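Alpha-Amylase (Thermotoga maritima, PDB 2B5D) belongs to glycoside hydrolase family 57, a family of carbohydrate-active proteins with a barrel-like core of parallel strands and helices, and carries an additional helical C-terminal region. Local coordinates at residues K87-E90 / R91-E95; F105-E108 / H109-I113; Y306-I309 / D310-M313. All coordinates share one frame; numbering follows the deposited sequence. Where two conformers were deposited one is given.

Contact 1 (K87-E90 / R91-E95); sequences KEVE and RTKKE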
loop_
_atom_site.group_PDB
_atom_site.type_symbol
_atom_site.label_atom_id
_atom_site.label_comp_id
_atom_site.label_asym_id
_atom_site.label_seq_id
_atom_site.Cartn_x
_atom_site.Cartn_y
_atom_site.Cartn_z
ATOM N N LYS A 87 -34.789 -14.771 -7.838
ATOM C CA LYS A 87 -34.209 -14.295 -9.088
ATOM C C LYS A 87 -33.435 -15.416 -9.767
ATOM O O LYS A 87 -33.350 -15.475 -11.000
ATOM C CB LYS A 87 -33.232 -13.154 -8.816
ATOM C CG LYS A 87 -33.697 -11.740 -9.117
ATOM C CD LYS A 87 -32.456 -10.854 -9.272
ATOM C CE LYS A 87 -32.766 -9.408 -9.679
ATOM N NZ LYS A 87 -32.875 -8.458 -8.521
ATOM N N GLU A 88 -32.867 -16.302 -8.948
ATOM C CA GLU A 88 -31.976 -17.330 -9.434
ATOM C C GLU A 88 -32.720 -18.557 -9.917
ATOM O O GLU A 88 -32.298 -19.179 -10.898
ATOM C CB GLU A 88 -30.914 -17.680 -8.385
ATOM C CG GLU A 88 -29.654 -16.798 -8.459
ATOM C CD GLU A 88 -28.771 -17.070 -9.691
ATOM O OE1 GLU A 88 -28.599 -18.249 -10.059
ATOM O OE2 GLU A 88 -28.226 -16.113 -10.293
ATOM N N VAL A 89 -33.831 -18.893 -9.257
ATOM C CA VAL A 89 -34.659 -20.016 -9.707
ATOM C C VAL A 89 -35.274 -19.797 -11.114
ATOM O O VAL A 89 -35.430 -20.759 -11.869
ATOM C CB VAL A 89 -35.714 -20.488 -8.648
ATOM C CG1 VAL A 89 -36.591 -19.361 -8.203
ATOM C CG2 VAL A 89 -36.585 -21.616 -9.215
ATOM N N GLU A 90 -35.594 -18.547 -11.463
ATOM C CA GLU A 90 -36.050 -18.219 -12.830
ATOM C C GLU A 90 -34.913 -18.151 -13.852
ATOM O O GLU A 90 -34.978 -18.819 -14.884
ATOM C CB GLU A 90 -36.908 -16.937 -12.872
ATOM C CG GLU A 90 -38.427 -17.182 -12.942
ATOM C CD GLU A 90 -38.961 -17.383 -14.371
ATOM O OE1 GLU A 90 -40.099 -16.925 -14.641
ATOM O OE2 GLU A 90 -38.259 -17.989 -15.220
ATOM N N ARG A 91 -33.877 -17.365 -13.556
ATOM C CA ARG A 91 -32.703 -17.230 -14.430
ATOM C C ARG A 91 -32.023 -18.571 -14.736
ATOM O O ARG A 91 -31.344 -18.699 -15.752
ATOM C CB ARG A 91 -31.708 -16.216 -13.830
ATOM C CG ARG A 91 -30.298 -16.130 -14.485
ATOM C CD ARG A 91 -30.184 -15.070 -15.597
ATOM N NE ARG A 91 -29.034 -14.158 -15.415
ATOM C CZ ARG A 91 -27.821 -14.292 -15.976
ATOM N NH1 ARG A 91 -27.555 -15.322 -16.777
ATOM N NH2 ARG A 91 -26.862 -13.392 -15.733
ATOM N N THR A 92 -32.199 -19.566 -13.860
ATOM C CA THR A 92 -31.560 -20.880 -14.058
ATOM C C THR A 92 -32.371 -21.859 -14.905
ATOM O O THR A 92 -31.811 -22.818 -15.461
ATOM C CB THR A 92 -31.173 -21.578 -12.726
ATOM O OG1 THR A 92 -32.316 -21.672 -11.867
ATOM C CG2 THR A 92 -30.030 -20.835 -12.026
ATOM N N LYS A 93 -33.683 -21.605 -14.984
ATOM C CA LYS A 93 -34.654 -22.470 -15.658
ATOM C C LYS A 93 -34.212 -23.028 -17.025
ATOM O O LYS A 93 -34.485 -24.190 -17.338
ATOM C CB LYS A 93 -35.977 -21.724 -15.802
ATOM C CG LYS A 93 -37.221 -22.610 -15.776
ATOM C CD LYS A 93 -38.489 -21.767 -15.574
ATOM C CE LYS A 93 -38.546 -21.080 -14.197
ATOM N NZ LYS A 93 -38.697 -22.048 -13.056
ATOM N N LYS A 94 -33.529 -22.212 -17.830
ATOM C CA LYS A 94 -33.079 -22.682 -19.143
ATOM C C LYS A 94 -31.580 -23.062 -19.188
ATOM O O LYS A 94 -31.057 -23.445 -20.250
ATOM C CB LYS A 94 -33.461 -21.676 -20.243
ATOM C CG LYS A 94 -33.972 -22.348 -21.548
ATOM C CD LYS A 94 -34.286 -21.325 -22.675
ATOM C CE LYS A 94 -35.703 -20.703 -22.536
ATOM N NZ LYS A 94 -35.771 -19.331 -23.152
ATOM N N GLU A 95 -30.909 -22.977 -18.033
ATOM C CA GLU A 95 -29.498 -23.391 -17.878
ATOM C C GLU A 95 -29.476 -24.853 -17.457
ATOM O O GLU A 95 -30.535 -25.491 -17.400
ATOM C CB GLU A 95 -28.806 -22.536 -16.823
ATOM C CG GLU A 95 -29.213 -21.086 -16.864
ATOM C CD GLU A 95 -28.317 -20.205 -16.019
ATOM O OE1 GLU A 95 -27.426 -19.536 -16.586
ATOM O OE2 GLU A 95 -28.493 -20.182 -14.784
#

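Contact 2 (F105-E108 / H109-I113); sequences FYRE and HFEKI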
loop_
_atom_site.group_PDB
_atom_site.type_symbol
_atom_site.label_atom_id
_atom_site.label_comp_id
_atom_site.label_asym_id
_atom_site.label_seq_id
_atom_site.Cartn_x
_atom_site.Cartn_y
_atom_site.Cartn_z
ATOM N N PHE A 105 -33.129 -25.680 -4.286
ATOM C CA PHE A 105 -32.639 -26.137 -2.995
ATOM C C PHE A 105 -32.310 -24.915 -2.134
ATOM O O PHE A 105 -32.754 -24.834 -0.987
ATOM C CB PHE A 105 -31.417 -27.055 -3.116
ATOM C CG PHE A 105 -30.734 -27.321 -1.782
ATOM C CD1 PHE A 105 -29.818 -26.401 -1.249
ATOM C CD2 PHE A 105 -31.032 -28.467 -1.045
ATOM C CE1 PHE A 105 -29.208 -26.627 -0.017
ATOM C CE2 PHE A 105 -30.412 -28.703 0.189
ATOM C CZ PHE A 105 -29.493 -27.779 0.697
ATOM N N TYR A 106 -31.565 -23.976 -2.722
ATOM C CA TYR A 106 -31.135 -22.738 -2.060
ATOM C C TYR A 106 -32.260 -21.850 -1.562
ATOM O O TYR A 106 -32.163 -21.295 -0.469
ATOM C CB TYR A 106 -30.204 -21.931 -2.966
ATOM C CG TYR A 106 -28.788 -22.427 -2.973
ATOM C CD1 TYR A 106 -28.103 -22.618 -4.169
ATOM C CD2 TYR A 106 -28.132 -22.725 -1.779
ATOM C CE1 TYR A 106 -26.787 -23.081 -4.183
ATOM C CE2 TYR A 106 -26.830 -23.186 -1.778
ATOM C CZ TYR A 106 -26.155 -23.358 -2.979
ATOM O OH TYR A 106 -24.853 -23.804 -2.958
ATOM N N ARG A 107 -33.321 -21.727 -2.365
ATOM C CA ARG A 107 -34.536 -21.008 -1.967
ATOM C C ARG A 107 -35.214 -21.644 -0.751
ATOM O O ARG A 107 -35.506 -20.951 0.227
ATOM C CB ARG A 107 -35.502 -20.842 -3.154
ATOM C CG ARG A 107 -36.987 -20.803 -2.765
ATOM C CD ARG A 107 -37.877 -19.931 -3.670
ATOM N NE ARG A 107 -38.028 -20.434 -5.049
ATOM C CZ ARG A 107 -38.578 -21.603 -5.389
ATOM N NH1 ARG A 107 -39.012 -22.449 -4.460
ATOM N NH2 ARG A 107 -38.665 -21.945 -6.668
ATOM N N GLU A 108 -35.456 -22.952 -0.805
ATOM C CA GLU A 108 -36.125 -23.653 0.300
ATOM C C GLU A 108 -35.271 -23.584 1.580
ATOM O O GLU A 108 -35.775 -23.238 2.660
ATOM C CB GLU A 108 -36.475 -25.123 -0.080
ATOM C CG GLU A 108 -37.711 -25.711 0.672
ATOM C CD GLU A 108 -37.830 -27.263 0.594
ATOM O OE1 GLU A 108 -38.008 -27.927 1.654
ATOM O OE2 GLU A 108 -37.750 -27.822 -0.529
ATOM N N HIS A 109 -33.979 -23.882 1.433
ATOM C CA HIS A 109 -33.015 -23.884 2.537
ATOM C C HIS A 109 -32.899 -22.544 3.267
ATOM O O HIS A 109 -33.019 -22.489 4.497
ATOM C CB HIS A 109 -31.654 -24.323 2.016
ATOM C CG HIS A 109 -30.678 -24.670 3.092
ATOM N ND1 HIS A 109 -29.425 -24.097 3.174
ATOM C CD2 HIS A 109 -30.769 -25.530 4.132
ATOM C CE1 HIS A 109 -28.778 -24.606 4.204
ATOM N NE2 HIS A 109 -29.575 -25.470 4.809
ATOM N N PHE A 110 -32.681 -21.466 2.513
ATOM C CA PHE A 110 -32.606 -20.129 3.107
ATOM C C PHE A 110 -33.890 -19.737 3.798
ATOM O O PHE A 110 -33.841 -19.034 4.814
ATOM C CB PHE A 110 -32.237 -19.054 2.093
ATOM C CG PHE A 110 -30.898 -19.240 1.471
ATOM C CD1 PHE A 110 -29.903 -19.981 2.110
ATOM C CD2 PHE A 110 -30.611 -18.657 0.244
ATOM C CE1 PHE A 110 -28.678 -20.155 1.529
ATOM C CE2 PHE A 110 -29.366 -18.826 -0.343
ATOM C CZ PHE A 110 -28.404 -19.581 0.302
ATOM N N GLU A 111 -35.029 -20.169 3.254
ATOM C CA GLU A 111 -36.311 -19.870 3.889
ATOM C C GLU A 111 -36.367 -20.564 5.240
ATOM O O GLU A 111 -36.642 -19.923 6.259
ATOM C CB GLU A 111 -37.501 -20.288 3.014
ATOM C CG GLU A 111 -37.990 -19.211 2.043
ATOM C CD GLU A 111 -39.150 -19.677 1.150
ATOM O OE1 GLU A 111 -39.877 -20.638 1.538
ATOM O OE2 GLU A 111 -39.327 -19.076 0.053
ATOM N N LYS A 112 -36.081 -21.870 5.232
ATOM C CA LYS A 112 -35.954 -22.685 6.444
ATOM C C LYS A 112 -35.079 -22.055 7.530
ATOM O O LYS A 112 -35.474 -21.995 8.697
ATOM C CB LYS A 112 -35.422 -24.074 6.089
ATOM C CG LYS A 112 -36.450 -25.193 6.177
ATOM C CD LYS A 112 -36.536 -25.777 7.605
ATOM C CE LYS A 112 -37.376 -24.887 8.576
ATOM N NZ LYS A 112 -37.367 -25.376 10.005
ATOM N N ILE A 113 -33.898 -21.584 7.126
ATOM C CA ILE A 113 -32.938 -20.970 8.038
ATOM C C ILE A 113 -33.490 -19.719 8.722
ATOM O O ILE A 113 -33.464 -19.627 9.948
ATOM C CB ILE A 113 -31.574 -20.729 7.330
ATOM C CG1 ILE A 113 -30.800 -22.048 7.296
ATOM C CG2 ILE A 113 -30.741 -19.624 8.010
ATOM C CD1 ILE A 113 -29.833 -22.127 6.182
#

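Contact 3 (Y306-I309 / D310-M313); sequences YYDI and DLAM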
loop_
_atom_site.group_PDB
_atom_site.type_symbol
_atom_site.label_atom_id
_atom_site.label_comp_id
_atom_site.label_asym_id
_atom_site.label_seq_id
_atom_site.Cartn_x
_atom_site.Cartn_y
_atom_site.Cartn_z
ATOM N N TYR A 306 -20.780 -28.827 -12.335
ATOM C CA TYR A 306 -21.888 -28.427 -11.489
ATOM C C TYR A 306 -22.138 -29.369 -10.313
ATOM O O TYR A 306 -21.988 -30.585 -10.426
ATOM C CB TYR A 306 -23.152 -28.241 -12.343
ATOM C CG TYR A 306 -23.102 -26.978 -13.187
ATOM C CD1 TYR A 306 -23.174 -27.048 -14.599
ATOM C CD2 TYR A 306 -22.950 -25.715 -12.583
ATOM C CE1 TYR A 306 -23.113 -25.900 -15.388
ATOM C CE2 TYR A 306 -22.879 -24.556 -13.363
ATOM C CZ TYR A 306 -22.970 -24.656 -14.779
ATOM O OH TYR A 306 -22.902 -23.510 -15.563
ATOM N N TYR A 307 -22.514 -28.779 -9.184
ATOM C CA TYR A 307 -22.786 -29.515 -7.954
ATOM C C TYR A 307 -24.036 -30.382 -8.077
ATOM O O TYR A 307 -25.124 -29.907 -8.462
ATOM C CB TYR A 307 -22.951 -28.529 -6.779
ATOM C CG TYR A 307 -23.120 -29.161 -5.403
ATOM C CD1 TYR A 307 -22.131 -30.007 -4.861
ATOM C CD2 TYR A 307 -24.248 -28.896 -4.636
ATOM C CE1 TYR A 307 -22.278 -30.575 -3.614
ATOM C CE2 TYR A 307 -24.406 -29.450 -3.375
ATOM C CZ TYR A 307 -23.415 -30.293 -2.872
ATOM O OH TYR A 307 -23.561 -30.835 -1.618
ATOM N N ASP A 308 -23.865 -31.652 -7.722
ATOM C CA ASP A 308 -24.954 -32.602 -7.575
ATOM C C ASP A 308 -25.003 -33.031 -6.119
ATOM O O ASP A 308 -24.120 -33.737 -5.647
ATOM C CB ASP A 308 -24.724 -33.816 -8.477
ATOM C CG ASP A 308 -25.888 -34.824 -8.429
ATOM O OD1 ASP A 308 -25.922 -35.699 -9.322
ATOM O OD2 ASP A 308 -26.762 -34.750 -7.518
ATOM N N ILE A 309 -26.046 -32.598 -5.419
ATOM C CA ILE A 309 -26.199 -32.851 -3.996
ATOM C C ILE A 309 -26.478 -34.294 -3.618
ATOM O O ILE A 309 -26.468 -34.623 -2.437
ATOM C CB ILE A 309 -27.309 -31.977 -3.366
ATOM C CG1 ILE A 309 -27.147 -31.948 -1.829
ATOM C CG2 ILE A 309 -28.708 -32.475 -3.803
ATOM C CD1 ILE A 309 -27.608 -30.675 -1.163
ATOM N N ASP A 310 -26.750 -35.153 -4.596
ATOM C CA ASP A 310 -27.042 -36.543 -4.292
ATOM C C ASP A 310 -25.788 -37.345 -4.245
ATOM O O ASP A 310 -25.634 -38.183 -3.367
ATOM C CB ASP A 310 -28.062 -37.144 -5.269
ATOM C CG ASP A 310 -29.474 -36.650 -4.998
ATOM O OD1 ASP A 310 -29.876 -36.610 -3.810
ATOM O OD2 ASP A 310 -30.180 -36.276 -5.961
ATOM N N LEU A 311 -24.890 -37.082 -5.188
ATOM C CA LEU A 311 -23.547 -37.649 -5.141
ATOM C C LEU A 311 -22.784 -37.162 -3.893
ATOM O O LEU A 311 -22.044 -37.914 -3.263
ATOM C CB LEU A 311 -22.759 -37.291 -6.406
ATOM C CG LEU A 311 -23.202 -37.704 -7.814
ATOM C CD1 LEU A 311 -21.933 -37.942 -8.636
ATOM C CD2 LEU A 311 -24.139 -38.931 -7.876
ATOM N N ALA A 312 -22.978 -35.895 -3.555
ATOM C CA ALA A 312 -22.375 -35.275 -2.398
ATOM C C ALA A 312 -22.782 -36.049 -1.143
ATOM O O ALA A 312 -21.923 -36.341 -0.304
ATOM C CB ALA A 312 -22.815 -33.844 -2.313
ATOM N N MET A 313 -24.084 -36.386 -1.039
ATOM C CA MET A 313 -24.620 -37.237 0.049
ATOM C C MET A 313 -24.042 -38.644 0.020
ATOM O O MET A 313 -23.957 -39.294 1.045
ATOM C CB MET A 313 -26.127 -37.404 -0.020
ATOM C CG MET A 313 -26.909 -36.186 -0.252
ATOM S SD MET A 313 -27.686 -35.600 1.243
ATOM C CE MET A 313 -29.295 -35.068 0.584
#

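Contact 1 (K87-E90 / R91-E95)
The flat carboxylate of Glu88 meets Thr92 through a single oxygen, OE1, which lies 3.6 Å from the methyl CG2 of Thr92, the two side chains crossing at about a right angle. The polar work of that carboxylate is done elsewhere: OE1 is hydrogen-bonded to the hydroxyl of Tyr291 and OE2 forms a salt bridge with Arg269, which also pairs with Glu95. In the conformer described, Glu90 OE2 lies 3.3 Å from Lys93 CE, an approach that is doubtful because a second conformer of Glu90 was deposited. Bends at the last two torsions of Lys93 bring NZ back toward Val89, and NZ has a weak hydrogen bond to His100.

Along the backbone the bonding changes from four- to three-residue spacing. Arg91 N still reaches Lys87 O in the helical manner, and Glu88 O is gripped twice by Thr92, by the backbone N at 3.0 Å and by OG1 at 2.7 Å. With chi1 at 54°, Thr92 OG1 sits between its own N and carbonyl carbon, the position from which it can add the second bond to Glu88 O. Lys93 N then bonds to Glu90 O, three residues back, from above the carbonyl plane. A type I beta turn runs from Thr92 to Glu95, and the arrangement is that of a helix C-terminus leading into such a turn, at the start of the link between helices 68-91 and 97-119.

Contact 2 (F105-E108 / H109-I113)
His109 N donates to Phe105 O at 2.9 Å, and Lys112 N meets Glu108 O at the same length. Phe110 N to Tyr106 O and Glu111 N to Arg107 O complete four consecutive i to i+4 bonds. Tyr106 O has a second neighbour: it lies over one face of the Phe110 ring, toward the rim, 3.1 Å from CG of Phe110. Between Arg107 and Glu111 the charged ends do not pair. The two chains run side by side, and Glu111 OE2 comes to 4.0 Å from Arg107 CG, so the aliphatic part of the arginine makes the touch.

This is regular alpha-helix in the middle of helix 97-119, and the four-residue spacing sets aromatic side chains beside one another on successive turns. Phe105 and His109 form one such pair. Both have CG anti to the backbone N, at chi1 169° and -166°, and therefore point the same way. Their planes are 27° apart but slid, with the ring centroids 5.2 Å from each other and little overlap; Phe105 CZ lies over the rim of one imidazole face, and Ile113 CD1 over the opposite face. His109 ND1 is buried here without a polar partner in the model. Tyr106 and Phe110 make a second slid pair, touching at 3.8 Å between Tyr106 CD2 and Phe110 CZ. The Tyr106 hydroxyl is engaged by Lys290 O and Arg259. Farther out, Phe110 packs on Leu81 of helix 68-91, His109 on Met43 of helix 27-47, and Phe105 on Phe358.

Contact 3 (Y306-I309 / D310-M313)
Asp310 N donates to Asp308 OD2 at 2.9 Å, with a near-straight N-H...O angle of 164°, and meets the carboxylate from above its plane. The extended first torsion of Asp308, chi1 -177°, places CG anti to the backbone N and brings the carboxylate to the first turn of the helix. The Asp310 side chain crosses that of Asp308 obliquely, their carboxylate planes 71° apart and their OD2 atoms 4.1 Å from each other. This proximity of like charges would be eased by the salt bridge from Asp310 OD2 to Lys101, and perhaps by the positive end of the helix dipole.

Leu311 follows, its CG 3.7 Å from OD1 of Asp308, so the branch point of the leucine borders the carboxylate oxygen that does not make the capping bond. Ala312 makes two contacts: its N bonds to Asp308 O at 3.2 Å, and its CB packs against the outer part of the Tyr307 ring, 3.6 Å from CE1 of Tyr307 and 3.2 Å from OH. Met313 lies one turn beyond Ile309; its methyl CE makes at most a loose approach of 4.5 Å to Ile309 CG1, and the placement of this side chain is doubtful. Ile309 also packs against Met102 of helix 97-119. Asp308 thus serves as an aspartate N-cap, its side chain taking up a backbone N-H of the first turn as the loop enters helix 309-338.

How the contacts relate
From the N terminus, the chain reaches contact 1 at the end of helix 68-91, contact 2 within helix 97-119, and, about two hundred residues later, contact 3 at the start of helix 309-338. Each is local, closing only a turn of the chain, so the three stand in series and none nests within or crosses another. Contact 2 joins the others in space: Val89 CG2 of contact 1 touches Arg107 NH2 at 3.3 Å, and Phe105 CE2 meets Ile309 CD1 of contact 3 at 3.7 Å. Contacts 1 and 3 do not touch. Helix 97-119 thereby packs against both the helix preceding it and the N-terminal end of helix 309-338.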